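Local structure of amidohydrolase 3 domain-containing protein (Pyrococcus furiosus, 3ICJ) at residues D99-L104 / S393-F398; G240-G245 / R370-S375; Y418-L423 / L429-D434. The protein is an uncharacterized zinc-binding member of the amidohydrolase family that probably hydrolyses carbon-nitrogen bonds other than peptide bonds. One frame throughout, in Å; residues are numbered along the deposited sequence.

Contact 1 (D99-L104 / S393-F398); sequences DSHLHL and SAQPHF. With ZN (zinc ion), chain B.
Ser100 and Ser393 meet hydroxyl to hydroxyl at the tight end of this buried contact. Ser100 OG lies 2.8 Å from Ser393 OG, a hydrogen bond in which either group could be the donor. Ser393 holds its hydroxyl anti to the backbone N (chi1 -160°), and this carries the oxygen across to the other segment. Each hydroxyl has a second partner, Ser474 for Ser100 and Ser432 for Ser393, which makes a row of four linked serines. The same Ser393 OG packs 3.7 Å from His101 CB.

The other end is looser. Gln395 NE2 passes 4.1 Å from His101 CG without a hydrogen bond, with the amide plane turned 62° from the ring. The main polar partners of the amide lie in other segments: OE1 bonds to His373 and NE2 to Ser432. Beyond Gln395 the chain turns away from residues 99-104 in a type I beta turn, and His397 on that turn is partly exposed.

Asp99 OD1 accepts from His101 N at 3.3 Å, using its anti lone pair. This Asx turn spans the corner at Ser100 and His101. His101 ND1 bonds to Glu372, which should fix the rotation of the ring while NE2 faces the metal. His101 NE2 and His103 NE2 each bind the chain B zinc ion at 2.3 Å. Asp434 and the carboxylated Lys296 complete this metal's protein ligands. The two histidines form the His-X-His motif at the end of the first barrel strand, a signature of the amidohydrolase metal centre.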
loop_
_atom_site.group_PDB
_atom_site.type_symbol
_atom_site.label_atom_id
_atom_site.label_comp_id
_atom_site.label_asym_id
_atom_site.label_seq_id
_atom_site.Cartn_x
_atom_site.Cartn_y
_atom_site.Cartn_z
ATOM N N ASP A 99 7.699 -1.822 0.713
ATOM C CA ASP A 99 6.298 -1.778 1.119
ATOM C C ASP A 99 5.481 -2.679 0.187
ATOM O O ASP A 99 5.267 -2.361 -0.985
ATOM C CB ASP A 99 5.789 -0.318 1.083
ATOM C CG ASP A 99 4.437 -0.133 1.775
ATOM O OD1 ASP A 99 3.526 -0.940 1.566
ATOM O OD2 ASP A 99 4.253 0.855 2.509
ATOM N N SER A 100 5.006 -3.813 0.695
ATOM C CA SER A 100 4.435 -4.809 -0.212
ATOM C C SER A 100 2.992 -4.514 -0.678
ATOM O O SER A 100 2.465 -5.237 -1.511
ATOM C CB SER A 100 4.556 -6.215 0.376
ATOM O OG SER A 100 4.157 -6.238 1.730
ATOM N N HIS A 101 2.367 -3.460 -0.140
ATOM C CA HIS A 101 0.982 -3.099 -0.495
ATOM C C HIS A 101 0.704 -1.619 -0.287
ATOM O O HIS A 101 0.504 -1.171 0.848
ATOM C CB HIS A 101 0.002 -3.940 0.355
ATOM C CG HIS A 101 -1.448 -3.743 0.032
ATOM N ND1 HIS A 101 -2.280 -4.796 -0.285
ATOM C CD2 HIS A 101 -2.229 -2.633 0.027
ATOM C CE1 HIS A 101 -3.502 -4.338 -0.500
ATOM N NE2 HIS A 101 -3.499 -3.031 -0.315
ATOM N N LEU A 102 0.632 -0.861 -1.377
ATOM C CA LEU A 102 0.131 0.494 -1.290
ATOM C C LEU A 102 -0.475 0.979 -2.609
ATOM O O LEU A 102 -0.401 0.296 -3.641
ATOM C CB LEU A 102 1.202 1.469 -0.750
ATOM C CG LEU A 102 2.619 1.485 -1.320
ATOM C CD1 LEU A 102 2.588 1.934 -2.772
ATOM C CD2 LEU A 102 3.479 2.437 -0.493
ATOM N N HIS A 103 -1.032 2.183 -2.578
ATOM C CA HIS A 103 -1.679 2.748 -3.756
ATOM C C HIS A 103 -0.982 4.039 -4.101
ATOM O O HIS A 103 -1.280 5.085 -3.525
ATOM C CB HIS A 103 -3.163 2.955 -3.491
ATOM C CG HIS A 103 -3.859 1.709 -3.040
ATOM N ND1 HIS A 103 -4.454 0.832 -3.923
ATOM C CD2 HIS A 103 -4.027 1.175 -1.806
ATOM C CE1 HIS A 103 -4.968 -0.183 -3.251
ATOM N NE2 HIS A 103 -4.719 -0.002 -1.966
ATOM N N LEU A 104 -0.028 3.951 -5.036
ATOM C CA LEU A 104 0.824 5.091 -5.404
ATOM C C LEU A 104 0.019 6.260 -5.960
ATOM O O LEU A 104 0.327 7.412 -5.664
ATOM C CB LEU A 104 1.888 4.690 -6.456
ATOM C CG LEU A 104 3.080 3.849 -6.053
ATOM C CD1 LEU A 104 4.006 3.638 -7.243
ATOM C CD2 LEU A 104 3.822 4.533 -4.922
ATOM N N SER A 393 0.360 -10.132 3.100
ATOM C CA SER A 393 0.797 -8.770 3.326
ATOM C C SER A 393 -0.039 -8.147 4.452
ATOM O O SER A 393 -1.260 -7.996 4.319
ATOM C CB SER A 393 0.669 -7.957 2.050
ATOM O OG SER A 393 1.495 -6.813 2.137
ATOM N N ALA A 394 0.629 -7.787 5.542
ATOM C CA ALA A 394 -0.034 -7.243 6.730
ATOM C C ALA A 394 0.458 -5.830 7.030
ATOM O O ALA A 394 1.590 -5.466 6.698
ATOM C CB ALA A 394 0.191 -8.157 7.913
ATOM N N GLN A 395 -0.407 -5.044 7.673
ATOM C CA GLN A 395 -0.174 -3.632 7.951
ATOM C C GLN A 395 -0.134 -3.424 9.470
ATOM O O GLN A 395 -1.198 -3.315 10.110
ATOM C CB GLN A 395 -1.274 -2.755 7.307
ATOM C CG GLN A 395 -1.344 -2.801 5.761
ATOM C CD GLN A 395 -1.973 -4.093 5.211
ATOM O OE1 GLN A 395 -2.927 -4.628 5.791
ATOM N NE2 GLN A 395 -1.439 -4.596 4.092
ATOM N N PRO A 396 1.080 -3.394 10.061
ATOM C CA PRO A 396 1.132 -3.346 11.524
ATOM C C PRO A 396 0.518 -2.095 12.144
ATOM O O PRO A 396 0.017 -2.179 13.264
ATOM C CB PRO A 396 2.624 -3.426 11.837
ATOM C CG PRO A 396 3.219 -4.125 10.653
ATOM C CD PRO A 396 2.408 -3.684 9.475
ATOM N N HIS A 397 0.529 -0.963 11.438
ATOM C CA HIS A 397 -0.053 0.254 11.991
ATOM C C HIS A 397 -1.580 0.164 12.184
ATOM O O HIS A 397 -2.144 0.935 12.939
ATOM C CB HIS A 397 0.363 1.523 11.212
ATOM C CG HIS A 397 0.250 2.775 12.028
ATOM N ND1 HIS A 397 -0.763 3.694 11.848
ATOM C CD2 HIS A 397 0.990 3.231 13.070
ATOM C CE1 HIS A 397 -0.632 4.672 12.732
ATOM N NE2 HIS A 397 0.422 4.414 13.485
ATOM N N PHE A 398 -2.239 -0.796 11.533
ATOM C CA PHE A 398 -3.672 -1.075 11.780
ATOM C C PHE A 398 -3.907 -1.367 13.275
ATOM O O PHE A 398 -4.962 -1.057 13.814
ATOM C CB PHE A 398 -4.173 -2.289 10.975
ATOM C CG PHE A 398 -4.487 -2.028 9.498
ATOM C CD1 PHE A 398 -4.094 -0.875 8.850
ATOM C CD2 PHE A 398 -5.135 -3.012 8.757
ATOM C CE1 PHE A 398 -4.384 -0.674 7.490
ATOM C CE2 PHE A 398 -5.426 -2.829 7.408
ATOM C CZ PHE A 398 -5.045 -1.646 6.773
HETATM ZN ZN ZN B . -5.253 -1.556 -0.345
#

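Contact 2 (G240-G245 / R370-S375); sequences GFMSVG and RIEHAS. With ZN (zinc ion), chain C.
Met242 reaches from strand 236-244 to the Arg370-Glu372 pair, and residues 240-245 lead up to it and away again. Gly240 comes first. A side chain on Gly240 would be crowded by Met242 CE, the same methyl that meets the arginine. Phe241 pairs through its backbone with strand 264-269.

Met242 makes the contact itself. Its chain bends at chi2 (-60°) and again at chi3. The methyl CE lies over one face of the Arg370 guanidinium, 4.0 Å from NH2. Met242 SD is 4.1 Å from Glu372 OE1.

Arg370 uses NE and one terminal nitrogen to hold both oxygens of Glu372 in a salt bridge. Arg370 NE meets Glu372 OE2 at 2.8 Å, and Arg370 NH2 meets Glu372 OE1 at 2.9 Å, both on the syn side but tilted some 20° out of the carboxylate plane. Glu372 OE1 also bonds to His101 ND1, so the arginine is placed behind a second-shell carboxylate. A leucine in place of Arg370 would probably leave Glu372 without its charged mate and freer to turn, and so weaken its hold on His101. Next along, His373 NE2 binds the chain C zinc ion at 2.4 Å, and Glu372 CB sits above one face of its ring, toward the rim. The two segments lie at the ends of the second and sixth strands of the amidohydrolase (beta/alpha)8 barrel, meeting across its interior at the metal end.

Past Met242 the first segment leaves the contact. Ser243 adopts a left-handed backbone conformation and turns the corner. Val244 CG2 then rests 3.5 Å above the plane of the Phe241 ring, over its centre. Gly245 is the N-cap of helix 246-257.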
loop_
_atom_site.group_PDB
_atom_site.type_symbol
_atom_site.label_atom_id
_atom_site.label_comp_id
_atom_site.label_asym_id
_atom_site.label_seq_id
_atom_site.Cartn_x
_atom_site.Cartn_y
_atom_site.Cartn_z
ATOM N N GLY A 240 4.702 -2.869 -3.712
ATOM C CA GLY A 240 3.654 -3.596 -4.410
ATOM C C GLY A 240 2.572 -2.571 -4.626
ATOM O O GLY A 240 1.986 -2.063 -3.657
ATOM N N PHE A 241 2.339 -2.206 -5.885
ATOM C CA PHE A 241 1.304 -1.223 -6.225
ATOM C C PHE A 241 0.008 -1.979 -6.560
ATOM O O PHE A 241 -0.087 -2.637 -7.612
ATOM C CB PHE A 241 1.837 -0.354 -7.379
ATOM C CG PHE A 241 0.911 0.766 -7.857
ATOM C CD1 PHE A 241 -0.313 1.068 -7.235
ATOM C CD2 PHE A 241 1.316 1.548 -8.927
ATOM C CE1 PHE A 241 -1.129 2.106 -7.706
ATOM C CE2 PHE A 241 0.519 2.602 -9.419
ATOM C CZ PHE A 241 -0.709 2.891 -8.791
ATOM N N MET A 242 -0.987 -1.885 -5.667
ATOM C CA MET A 242 -2.227 -2.672 -5.777
ATOM C C MET A 242 -3.295 -1.876 -6.500
ATOM O O MET A 242 -3.288 -0.663 -6.425
ATOM C CB MET A 242 -2.793 -3.038 -4.395
ATOM C CG MET A 242 -1.971 -4.011 -3.550
ATOM S SD MET A 242 -1.647 -5.653 -4.220
ATOM C CE MET A 242 0.079 -5.273 -4.416
ATOM N N SER A 243 -4.219 -2.578 -7.164
ATOM C CA SER A 243 -5.362 -1.968 -7.874
ATOM C C SER A 243 -4.958 -0.932 -8.929
ATOM O O SER A 243 -5.441 0.200 -8.914
ATOM C CB SER A 243 -6.359 -1.359 -6.874
ATOM O OG SER A 243 -6.819 -2.338 -5.964
ATOM N N VAL A 244 -4.041 -1.308 -9.816
ATOM C CA VAL A 244 -3.632 -0.431 -10.911
ATOM C C VAL A 244 -4.724 -0.514 -12.006
ATOM O O VAL A 244 -4.929 -1.582 -12.604
ATOM C CB VAL A 244 -2.219 -0.828 -11.476
ATOM C CG1 VAL A 244 -1.800 0.102 -12.595
ATOM C CG2 VAL A 244 -1.145 -0.857 -10.372
ATOM N N GLY A 245 -5.441 0.594 -12.219
ATOM C CA GLY A 245 -6.461 0.701 -13.267
ATOM C C GLY A 245 -5.885 1.161 -14.599
ATOM O O GLY A 245 -4.670 1.306 -14.735
ATOM N N ARG A 370 -1.465 -14.695 -2.857
ATOM C CA ARG A 370 -1.235 -13.928 -1.676
ATOM C C ARG A 370 -2.537 -13.340 -1.153
ATOM O O ARG A 370 -3.478 -13.087 -1.917
ATOM C CB ARG A 370 -0.135 -12.837 -1.862
ATOM C CG ARG A 370 -0.300 -11.957 -3.057
ATOM C CD ARG A 370 0.854 -10.951 -3.198
ATOM N NE ARG A 370 0.671 -9.793 -2.309
ATOM C CZ ARG A 370 1.480 -8.737 -2.271
ATOM N NH1 ARG A 370 2.561 -8.684 -3.047
ATOM N NH2 ARG A 370 1.218 -7.735 -1.440
ATOM N N ILE A 371 -2.564 -13.114 0.160
ATOM C CA ILE A 371 -3.695 -12.481 0.824
ATOM C C ILE A 371 -3.233 -11.144 1.411
ATOM O O ILE A 371 -2.217 -11.066 2.103
ATOM C CB ILE A 371 -4.342 -13.420 1.927
ATOM C CG1 ILE A 371 -5.044 -14.608 1.277
ATOM C CG2 ILE A 371 -5.329 -12.648 2.822
ATOM C CD1 ILE A 371 -5.505 -15.676 2.301
ATOM N N GLU A 372 -3.969 -10.088 1.080
ATOM C CA GLU A 372 -3.741 -8.770 1.630
ATOM C C GLU A 372 -4.587 -8.639 2.895
ATOM O O GLU A 372 -5.778 -8.988 2.890
ATOM C CB GLU A 372 -4.185 -7.689 0.630
ATOM C CG GLU A 372 -3.721 -7.961 -0.796
ATOM C CD GLU A 372 -2.228 -8.229 -0.847
ATOM O OE1 GLU A 372 -1.455 -7.315 -0.507
ATOM O OE2 GLU A 372 -1.831 -9.363 -1.196
ATOM N N HIS A 373 -3.951 -8.116 3.943
ATOM C CA HIS A 373 -4.513 -7.862 5.294
ATOM C C HIS A 373 -4.536 -9.083 6.205
ATOM O O HIS A 373 -3.860 -9.079 7.243
ATOM C CB HIS A 373 -5.859 -7.113 5.268
ATOM C CG HIS A 373 -5.866 -5.941 4.332
ATOM N ND1 HIS A 373 -5.025 -4.863 4.488
ATOM C CD2 HIS A 373 -6.562 -5.711 3.194
ATOM C CE1 HIS A 373 -5.218 -4.004 3.502
ATOM N NE2 HIS A 373 -6.146 -4.498 2.703
ATOM N N ALA A 374 -5.320 -10.099 5.820
ATOM C CA ALA A 374 -5.597 -11.277 6.660
ATOM C C ALA A 374 -5.856 -10.870 8.121
ATOM O O ALA A 374 -5.265 -11.438 9.046
ATOM C CB ALA A 374 -4.435 -12.295 6.565
ATOM N N SER A 375 -6.720 -9.874 8.310
ATOM C CA SER A 375 -6.874 -9.177 9.593
ATOM C C SER A 375 -7.365 -10.086 10.704
ATOM O O SER A 375 -6.854 -10.034 11.827
ATOM C CB SER A 375 -7.809 -7.976 9.440
ATOM O OG SER A 375 -7.358 -7.141 8.388
HETATM ZN ZN ZN C . -7.507 -3.961 0.805
#

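Contact 3 (Y418-L423 / L429-D434). With ZN (zinc ion), chain B.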
loop_
_atom_site.group_PDB
_atom_site.type_symbol
_atom_site.label_atom_id
_atom_site.label_comp_id
_atom_site.label_asym_id
_atom_site.label_seq_id
_atom_site.Cartn_x
_atom_site.Cartn_y
_atom_site.Cartn_z
ATOM N N TYR A 418 -4.669 -9.422 13.707
ATOM C CA TYR A 418 -3.296 -8.924 13.467
ATOM C C TYR A 418 -2.231 -9.785 14.131
ATOM O O TYR A 418 -1.379 -9.313 14.915
ATOM C CB TYR A 418 -3.160 -7.430 13.839
ATOM C CG TYR A 418 -4.217 -6.554 13.193
ATOM C CD1 TYR A 418 -4.438 -6.592 11.805
ATOM C CD2 TYR A 418 -5.006 -5.697 13.961
ATOM C CE1 TYR A 418 -5.429 -5.791 11.208
ATOM C CE2 TYR A 418 -5.991 -4.883 13.369
ATOM C CZ TYR A 418 -6.196 -4.940 11.992
ATOM O OH TYR A 418 -7.167 -4.139 11.401
ATOM N N ARG A 419 -2.299 -11.067 13.786
ATOM C CA ARG A 419 -1.475 -12.099 14.403
ATOM C C ARG A 419 -0.105 -12.173 13.722
ATOM O O ARG A 419 0.255 -13.193 13.135
ATOM C CB ARG A 419 -2.211 -13.441 14.307
ATOM C CG ARG A 419 -3.520 -13.445 15.069
ATOM C CD ARG A 419 -4.201 -14.822 15.025
ATOM N NE ARG A 419 -3.525 -15.829 15.845
ATOM C CZ ARG A 419 -4.014 -17.048 16.054
ATOM N NH1 ARG A 419 -5.169 -17.410 15.491
ATOM N NH2 ARG A 419 -3.358 -17.917 16.815
ATOM N N LEU A 420 0.652 -11.077 13.817
ATOM C CA LEU A 420 1.885 -10.886 13.068
ATOM C C LEU A 420 2.909 -11.966 13.358
ATOM O O LEU A 420 3.501 -12.524 12.433
ATOM C CB LEU A 420 2.489 -9.496 13.354
ATOM C CG LEU A 420 1.558 -8.288 13.168
ATOM C CD1 LEU A 420 2.315 -6.979 13.365
ATOM C CD2 LEU A 420 0.894 -8.299 11.811
ATOM N N LYS A 421 3.109 -12.262 14.642
ATOM C CA LYS A 421 4.109 -13.249 15.044
ATOM C C LYS A 421 3.719 -14.655 14.552
ATOM O O LYS A 421 4.546 -15.369 13.982
ATOM C CB LYS A 421 4.319 -13.205 16.565
ATOM C CG LYS A 421 5.153 -14.347 17.148
ATOM C CD LYS A 421 6.595 -14.255 16.693
ATOM C CE LYS A 421 7.489 -15.208 17.471
ATOM N NZ LYS A 421 8.635 -15.626 16.625
ATOM N N THR A 422 2.456 -15.023 14.746
ATOM C CA THR A 422 1.961 -16.335 14.346
ATOM C C THR A 422 2.024 -16.514 12.829
ATOM O O THR A 422 2.609 -17.483 12.346
ATOM C CB THR A 422 0.537 -16.575 14.865
ATOM O OG1 THR A 422 0.558 -16.539 16.286
ATOM C CG2 THR A 422 -0.007 -17.950 14.438
ATOM N N LEU A 423 1.450 -15.570 12.086
ATOM C CA LEU A 423 1.496 -15.632 10.632
ATOM C C LEU A 423 2.912 -15.688 10.038
ATOM O O LEU A 423 3.179 -16.485 9.136
ATOM C CB LEU A 423 0.663 -14.500 10.005
ATOM C CG LEU A 423 -0.842 -14.447 10.308
ATOM C CD1 LEU A 423 -1.419 -13.149 9.755
ATOM C CD2 LEU A 423 -1.596 -15.660 9.765
ATOM N N LEU A 429 5.557 -13.752 5.101
ATOM C CA LEU A 429 4.760 -12.572 5.447
ATOM C C LEU A 429 5.569 -11.310 5.171
ATOM O O LEU A 429 6.780 -11.324 5.262
ATOM C CB LEU A 429 4.268 -12.623 6.908
ATOM C CG LEU A 429 3.397 -11.445 7.365
ATOM C CD1 LEU A 429 2.120 -11.883 8.020
ATOM C CD2 LEU A 429 4.194 -10.579 8.313
ATOM N N GLY A 430 4.890 -10.231 4.816
ATOM C CA GLY A 430 5.569 -8.970 4.512
ATOM C C GLY A 430 4.799 -7.820 5.124
ATOM O O GLY A 430 3.599 -7.955 5.402
ATOM N N PHE A 431 5.498 -6.696 5.337
ATOM C CA PHE A 431 4.903 -5.525 5.942
ATOM C C PHE A 431 4.593 -4.456 4.918
ATOM O O PHE A 431 5.328 -4.276 3.937
ATOM C CB PHE A 431 5.792 -4.937 7.041
ATOM C CG PHE A 431 5.732 -5.678 8.361
ATOM C CD1 PHE A 431 4.836 -6.730 8.578
ATOM C CD2 PHE A 431 6.583 -5.303 9.398
ATOM C CE1 PHE A 431 4.800 -7.395 9.814
ATOM C CE2 PHE A 431 6.548 -5.957 10.631
ATOM C CZ PHE A 431 5.649 -7.003 10.840
ATOM N N SER A 432 3.497 -3.749 5.174
ATOM C CA SER A 432 3.015 -2.680 4.324
ATOM C C SER A 432 2.230 -1.672 5.136
ATOM O O SER A 432 1.953 -1.890 6.315
ATOM C CB SER A 432 2.129 -3.223 3.201
ATOM O OG SER A 432 1.113 -4.114 3.664
ATOM N N THR A 433 1.865 -0.570 4.489
ATOM C CA THR A 433 1.113 0.489 5.130
ATOM C C THR A 433 -0.304 0.635 4.595
ATOM O O THR A 433 -1.162 1.198 5.288
ATOM C CB THR A 433 1.844 1.837 4.984
ATOM O OG1 THR A 433 2.020 2.147 3.592
ATOM C CG2 THR A 433 3.208 1.757 5.646
ATOM N N ASP A 434 -0.542 0.158 3.360
ATOM C CA ASP A 434 -1.798 0.392 2.626
ATOM C C ASP A 434 -1.968 1.896 2.432
ATOM O O ASP A 434 -3.087 2.405 2.413
ATOM C CB ASP A 434 -3.022 -0.251 3.328
ATOM C CG ASP A 434 -4.244 -0.395 2.405
ATOM O OD1 ASP A 434 -4.161 -0.057 1.202
ATOM O OD2 ASP A 434 -5.298 -0.844 2.896
HETATM ZN ZN ZN B . -5.253 -1.556 -0.345
#
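Leu423 on helix 420-426 and Leu429 on strand 429-431 bring the two segments together, with their CA atoms 6.8 Å apart. This is the last alpha-to-beta step of the amidohydrolase (beta/alpha)8 barrel. The strand that follows the helix is the eighth. Gly430 pairs through its backbone with strand 391-394, and a backbone hydrogen bond from Phe431 to Ser100 links it to the end of the first strand, so the short strand helps close the ring. Arg419 is the N-cap residue of the helix and the centre of an inverse gamma turn. Its carbonyl O accepts from Leu423 N at 2.9 Å.

The side chains meet through apolar groups alone. Leu429 CD1 presses against Leu423 CB at 3.6 Å and lies 4.1 Å from Leu423 CD1, the two side chains crossing at a slant. Leu429 extends CG anti to the backbone N (chi1 -179°), which sends its branches toward the helix.

One turn earlier on the helix, Leu420 CD1 touches Phe431 CZ at 4.2 Å. The two side chains cross at about a right angle. The side chain of Phe431 leaves the backbone to one side, and its ring end comes nearer the helix. Leu429 and Phe431, two residues apart, both also pack on Leu469, so helix 463-477 packs against the same strand.

Past the strand the chain changes role. Thr433 OG1 bonds to Asp99, and Asp434 has a left-handed backbone conformation. Its carboxylate binds the chain B zinc ion through one oxygen: Asp434 OD1 is 2.4 Å from the metal, whereas Asp434 OD2 stands at 3.3 Å.

From the N terminus, residues 99-104 open contact 1 on the first barrel strand, and 240-245 open contact 2 on the second. Contact 2 closes first, at 370-375. Contact 1 closes soon after, at 393-398, so its long loop encloses that of contact 2. Contact 3 follows both in series and spans only a helix and a short connection. Contact 1 ties the first strand to the seventh, contact 2 the second to the sixth, and contact 3 the helix 420-426 to the eighth. Contacts 1 and 3 share the chain B zinc ion, and contact 2 supplies a ligand of the chain C one. A backbone bond from Tyr418 to Ser375 joins contact 3 to contact 2.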